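Local coordinates for 2-C-methyl-D-erythritol 4-phosphate cytidylyltransferase (Anaerococcus prevotii, PDB 4KT7), which probably catalyses the transfer of a cytidylyl group from CTP to 2-C-methyl-D-erythritol 4-phosphate, releasing diphosphate, in the DXP pathway of isoprenoid biosynthesis, at residues I146-D149 against V153-T156; Y161-Q166 against V208-Y213. All coordinates share one frame; numbering follows the deposited sequence.

Contact 1 (146-149 with 153-156) lies in a two-stranded beta arm that projects from the nucleotidyltransferase domain, its centre about 29 Å from that of the chain. Contact 2 (161-166 with 208-213) lies nearer the body, about 13 Å from the chain's centre, between strand 162-166 and the end of strand 206-210 with the loop that follows it. They follow in series, strand 153-155 leading on to strand 162-166; their centres are about 22 Å apart and their nearest atoms about 7 Å, without touching. What joins them is the dimer: Ile147 of contact 1 packs on Tyr163 of the second subunit, and Tyr163 of contact 2 meets Ile147 of that subunit in return.

Contact 1: residues I146-D149 against V153-T156; sequences IIDD and VDFT
A classic beta bulge breaks the regular pairing of this antiparallel hairpin: Asp154 and Phe155 both face Ile146. Two amides grip Ile146 O. Asp154 N reaches Ile146 O at 2.8 Å, in the carbonyl plane. Phe155 N lies farther from Ile146 O, at 3.3 Å, and is tilted from that plane. Ile146 N closes the pair on Phe155 O at 3.0 Å, meeting that carbonyl nearly end on. One step along, Ile147 and Val153 form a non-hydrogen-bonded pair from which their side chains diverge. Ile146 and Phe155 instead lie side by side on one face of the hairpin. The Phe155 ring has its CG between the backbone N and the carbonyl carbon (chi1 70°), which brings Phe155 CE1 to 3.7 Å from Ile146 CB, while CZ meets CG1 of the same isoleucine. An alanine here keeps CB but removes CG1 and CG2, and would probably open a gap beside CE1 and CZ of the Phe155 ring, leaving it freer to turn. At the turn side of the bulge, Asp148 OD2 and Asp154 OD1 come within 3.9 Å, a like-charged approach with the carboxylates nearly perpendicular. Asp148 OD1 is held by the turn amides of Asp150 and Tyr152, and a water bridges Asp154 OD2 to Ile147 O. The hairpin of strands 144-147 and 153-155 is the beta arm that interlocks with the second subunit, as in other IspD dimers: Ile146 joins an antiparallel ladder with a strand of that chain, and Val153 packs on its Ile135.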
loop_
_atom_site.group_PDB
_atom_site.type_symbol
_atom_site.label_atom_id
_atom_site.label_comp_id
_atom_site.label_asym_id
_atom_site.label_seq_id
_atom_site.Cartn_x
_atom_site.Cartn_y
_atom_site.Cartn_z
ATOM N N ILE A 146 -8.463 6.349 -9.144
ATOM C CA ILE A 146 -8.371 5.839 -10.503
ATOM C C ILE A 146 -8.066 7.014 -11.424
ATOM O O ILE A 146 -8.772 8.025 -11.400
ATOM C CB ILE A 146 -9.700 5.207 -10.950
ATOM C CG1 ILE A 146 -10.084 4.071 -10.002
ATOM C CG2 ILE A 146 -9.585 4.688 -12.384
ATOM C CD1 ILE A 146 -8.988 3.053 -9.849
ATOM N N ILE A 147 -7.012 6.904 -12.232
ATOM C CA ILE A 147 -6.606 8.023 -13.078
ATOM C C ILE A 147 -6.691 7.611 -14.555
ATOM O O ILE A 147 -6.832 6.427 -14.850
ATOM C CB ILE A 147 -5.181 8.466 -12.740
ATOM C CG1 ILE A 147 -4.195 7.452 -13.299
ATOM C CG2 ILE A 147 -4.992 8.581 -11.206
ATOM C CD1 ILE A 147 -2.859 8.034 -13.612
ATOM N N ASP A 148 -6.599 8.566 -15.482
ATOM C CA ASP A 148 -6.679 8.228 -16.916
ATOM C C ASP A 148 -5.329 8.303 -17.617
ATOM O O ASP A 148 -4.303 8.537 -16.970
ATOM C CB ASP A 148 -7.724 9.086 -17.648
ATOM C CG ASP A 148 -7.391 10.569 -17.649
ATOM O OD1 ASP A 148 -6.201 10.945 -17.549
ATOM O OD2 ASP A 148 -8.335 11.384 -17.776
ATOM N N ASP A 149 -5.334 8.114 -18.938
ATOM C CA ASP A 149 -4.100 8.092 -19.737
ATOM C C ASP A 149 -3.381 9.427 -19.793
ATOM O O ASP A 149 -2.192 9.481 -20.105
ATOM C CB ASP A 149 -4.402 7.654 -21.168
ATOM C CG ASP A 149 -4.830 6.213 -21.250
ATOM O OD1 ASP A 149 -3.956 5.333 -21.078
ATOM O OD2 ASP A 149 -6.033 5.968 -21.493
ATOM N N VAL A 153 -7.211 12.729 -12.650
ATOM C CA VAL A 153 -8.060 11.881 -11.832
ATOM C C VAL A 153 -9.379 11.570 -12.552
ATOM O O VAL A 153 -10.109 12.487 -12.969
ATOM C CB VAL A 153 -8.349 12.549 -10.462
ATOM C CG1 VAL A 153 -9.401 11.753 -9.665
ATOM C CG2 VAL A 153 -7.060 12.669 -9.666
ATOM N N ASP A 154 -9.678 10.282 -12.710
ATOM C CA ASP A 154 -10.999 9.865 -13.158
ATOM C C ASP A 154 -11.991 10.013 -12.018
ATOM O O ASP A 154 -12.922 10.806 -12.098
ATOM C CB ASP A 154 -10.985 8.409 -13.631
ATOM C CG ASP A 154 -10.861 8.285 -15.129
ATOM O OD1 ASP A 154 -10.984 9.320 -15.823
ATOM O OD2 ASP A 154 -10.651 7.148 -15.616
ATOM N N PHE A 155 -11.783 9.255 -10.944
ATOM C CA PHE A 155 -12.626 9.372 -9.755
ATOM C C PHE A 155 -11.933 8.749 -8.544
ATOM O O PHE A 155 -10.923 8.043 -8.678
ATOM C CB PHE A 155 -13.991 8.697 -9.993
ATOM C CG PHE A 155 -13.912 7.193 -10.081
ATOM C CD1 PHE A 155 -13.427 6.584 -11.215
ATOM C CD2 PHE A 155 -14.295 6.398 -9.015
ATOM C CE1 PHE A 155 -13.344 5.206 -11.298
ATOM C CE2 PHE A 155 -14.220 5.014 -9.092
ATOM C CZ PHE A 155 -13.734 4.421 -10.230
ATOM N N THR A 156 -12.466 9.035 -7.361
ATOM C CA THR A 156 -11.961 8.458 -6.132
ATOM C C THR A 156 -12.921 7.366 -5.715
ATOM O O THR A 156 -14.084 7.648 -5.424
ATOM C CB THR A 156 -11.913 9.494 -4.999
ATOM O OG1 THR A 156 -11.241 10.677 -5.453
ATOM C CG2 THR A 156 -11.178 8.931 -3.786
HETATM O O HOH W 1 -8.957 4.641 -15.845
#

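Contact 2: residues Y161-Q166 against V208-Y213; sequences YVYNIQ and VVHGEY
Contact 2 is a side-chain-to-backbone clasp in the main mixed sheet, Gln166 of strand 162-166 holding Glu212 in the loop just past strand 206-210, a strand with which its own does not pair. The amide of Gln166 engages Glu212 twice. Gln166 OE1 accepts from Glu212 N at 2.9 Å. Gln166 NE2 donates to Glu212 O at 2.8 Å, with an N-H...O angle of 170°. Both polar ends of the amide are thus used on a single residue's backbone, which should fix the rotation of the buried group. The fit is not flat throughout: Glu212 O lies in the plane of the Gln166 amide, but NE2 stands above the plane of the Glu212 carbonyl, and Glu212 N is tilted 34° from the plane of the Gln166 carbonyl. Gln166 sets out with CG between its backbone N and carbonyl carbon (chi1 44°), then runs extended through CD to span the gap. Gln166 OE1 also lies 3.2 Å from Gly211 CA, where a beta carbon pointing to this side would clash with the oxygen. Asn215 ND2 gives OE1 a further hydrogen bond. Farther back along the strands, Tyr163 and His210 cross obliquely and meet at their ring edges, Tyr163 OH 3.6 Å from His210 CE1, with no hydrogen bond between them. Strand 133-139 lies between strands 162-166 and 206-210, antiparallel to the first and parallel to the second, and Gln166 touches its Thr136 and Thr138. Helix 118-127 adds Leu120 against Gln166 and Glu212, and the other end of strand 162-166 continues the sheet into the second subunit, pairing antiparallel with a strand there.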
loop_
_atom_site.group_PDB
_atom_site.type_symbol
_atom_site.label_atom_id
_atom_site.label_comp_id
_atom_site.label_asym_id
_atom_site.label_seq_id
_atom_site.Cartn_x
_atom_site.Cartn_y
_atom_site.Cartn_z
ATOM N N TYR A 161 -14.299 0.285 0.393
ATOM C CA TYR A 161 -14.351 -0.917 -0.434
ATOM C C TYR A 161 -13.069 -1.148 -1.235
ATOM O O TYR A 161 -13.031 -2.000 -2.127
ATOM C CB TYR A 161 -15.592 -0.871 -1.338
ATOM C CG TYR A 161 -16.874 -0.793 -0.544
ATOM C CD1 TYR A 161 -17.289 -1.857 0.237
ATOM C CD2 TYR A 161 -17.656 0.357 -0.547
ATOM C CE1 TYR A 161 -18.468 -1.786 0.987
ATOM C CE2 TYR A 161 -18.841 0.438 0.207
ATOM C CZ TYR A 161 -19.232 -0.645 0.970
ATOM O OH TYR A 161 -20.388 -0.610 1.719
ATOM N N VAL A 162 -12.022 -0.388 -0.906
ATOM C CA VAL A 162 -10.722 -0.506 -1.570
ATOM C C VAL A 162 -9.747 -1.363 -0.736
ATOM O O VAL A 162 -9.352 -0.968 0.353
ATOM C CB VAL A 162 -10.078 0.892 -1.806
ATOM C CG1 VAL A 162 -8.750 0.734 -2.519
ATOM C CG2 VAL A 162 -11.034 1.821 -2.611
ATOM N N TYR A 163 -9.378 -2.534 -1.249
ATOM C CA TYR A 163 -8.508 -3.469 -0.527
ATOM C C TYR A 163 -7.262 -3.871 -1.299
ATOM O O TYR A 163 -7.297 -4.050 -2.513
ATOM C CB TYR A 163 -9.266 -4.750 -0.165
ATOM C CG TYR A 163 -10.231 -4.611 0.983
ATOM C CD1 TYR A 163 -11.270 -3.682 0.944
ATOM C CD2 TYR A 163 -10.118 -5.414 2.105
ATOM C CE1 TYR A 163 -12.161 -3.553 2.006
ATOM C CE2 TYR A 163 -11.009 -5.299 3.167
ATOM C CZ TYR A 163 -12.029 -4.377 3.108
ATOM O OH TYR A 163 -12.910 -4.287 4.157
ATOM N N ASN A 164 -6.158 -4.029 -0.575
ATOM C CA ASN A 164 -4.919 -4.523 -1.153
ATOM C C ASN A 164 -4.840 -6.008 -0.875
ATOM O O ASN A 164 -4.953 -6.407 0.280
ATOM C CB ASN A 164 -3.724 -3.844 -0.476
ATOM C CG ASN A 164 -3.734 -2.334 -0.649
ATOM O OD1 ASN A 164 -3.761 -1.573 0.328
ATOM N ND2 ASN A 164 -3.695 -1.893 -1.891
ATOM N N ILE A 165 -4.622 -6.833 -1.895
ATOM C CA ILE A 165 -4.572 -8.271 -1.661
ATOM C C ILE A 165 -3.249 -8.731 -1.090
ATOM O O ILE A 165 -2.213 -8.089 -1.259
ATOM C CB ILE A 165 -4.871 -9.092 -2.938
ATOM C CG1 ILE A 165 -3.713 -8.986 -3.929
ATOM C CG2 ILE A 165 -6.183 -8.620 -3.561
ATOM C CD1 ILE A 165 -3.889 -9.839 -5.161
ATOM N N GLN A 166 -3.280 -9.865 -0.402
ATOM C CA GLN A 166 -2.050 -10.496 0.025
ATOM C C GLN A 166 -2.200 -11.993 -0.245
ATOM O O GLN A 166 -2.944 -12.396 -1.141
ATOM C CB GLN A 166 -1.751 -10.168 1.505
ATOM C CG GLN A 166 -2.959 -10.254 2.484
ATOM C CD GLN A 166 -2.604 -9.832 3.908
ATOM O OE1 GLN A 166 -2.783 -10.600 4.868
ATOM N NE2 GLN A 166 -2.104 -8.603 4.057
ATOM N N VAL A 208 -13.671 -12.693 0.412
ATOM C CA VAL A 208 -12.521 -11.978 0.925
ATOM C C VAL A 208 -12.422 -12.215 2.417
ATOM O O VAL A 208 -13.408 -12.085 3.138
ATOM C CB VAL A 208 -12.634 -10.473 0.640
ATOM C CG1 VAL A 208 -11.431 -9.745 1.202
ATOM C CG2 VAL A 208 -12.752 -10.225 -0.869
ATOM N N VAL A 209 -11.240 -12.597 2.877
ATOM C CA VAL A 209 -10.982 -12.741 4.303
ATOM C C VAL A 209 -10.059 -11.601 4.709
ATOM O O VAL A 209 -9.085 -11.318 4.002
ATOM C CB VAL A 209 -10.288 -14.092 4.578
ATOM C CG1 VAL A 209 -9.556 -14.083 5.909
ATOM C CG2 VAL A 209 -11.315 -15.236 4.490
ATOM N N HIS A 210 -10.361 -10.934 5.822
ATOM C CA HIS A 210 -9.479 -9.884 6.336
ATOM C C HIS A 210 -8.083 -10.436 6.601
ATOM O O HIS A 210 -7.904 -11.402 7.359
ATOM C CB HIS A 210 -10.031 -9.260 7.621
ATOM C CG HIS A 210 -11.258 -8.428 7.410
ATOM N ND1 HIS A 210 -11.228 -7.210 6.761
ATOM C CD2 HIS A 210 -12.548 -8.630 7.776
ATOM C CE1 HIS A 210 -12.450 -6.705 6.726
ATOM N NE2 HIS A 210 -13.267 -7.545 7.334
ATOM N N GLY A 211 -7.091 -9.819 5.969
ATOM C CA GLY A 211 -5.712 -10.207 6.168
ATOM C C GLY A 211 -5.064 -9.418 7.291
ATOM O O GLY A 211 -5.736 -8.824 8.147
ATOM N N GLU A 212 -3.743 -9.411 7.290
ATOM C CA GLU A 212 -2.994 -8.776 8.348
ATOM C C GLU A 212 -2.100 -7.714 7.737
ATOM O O GLU A 212 -1.473 -7.957 6.714
ATOM C CB GLU A 212 -2.195 -9.839 9.117
ATOM C CG GLU A 212 -3.098 -10.702 10.021
ATOM C CD GLU A 212 -2.495 -12.053 10.416
ATOM O OE1 GLU A 212 -1.358 -12.371 9.989
ATOM O OE2 GLU A 212 -3.180 -12.813 11.142
ATOM N N TYR A 213 -2.062 -6.528 8.348
ATOM C CA TYR A 213 -1.218 -5.462 7.826
ATOM C C TYR A 213 0.248 -5.850 7.971
ATOM O O TYR A 213 1.082 -5.465 7.159
ATOM C CB TYR A 213 -1.524 -4.115 8.505
ATOM C CG TYR A 213 -2.834 -3.523 8.029
ATOM C CD1 TYR A 213 -2.943 -2.977 6.758
ATOM C CD2 TYR A 213 -3.967 -3.529 8.844
ATOM C CE1 TYR A 213 -4.155 -2.450 6.297
ATOM C CE2 TYR A 213 -5.185 -3.004 8.394
ATOM C CZ TYR A 213 -5.266 -2.458 7.125
ATOM O OH TYR A 213 -6.459 -1.934 6.686
#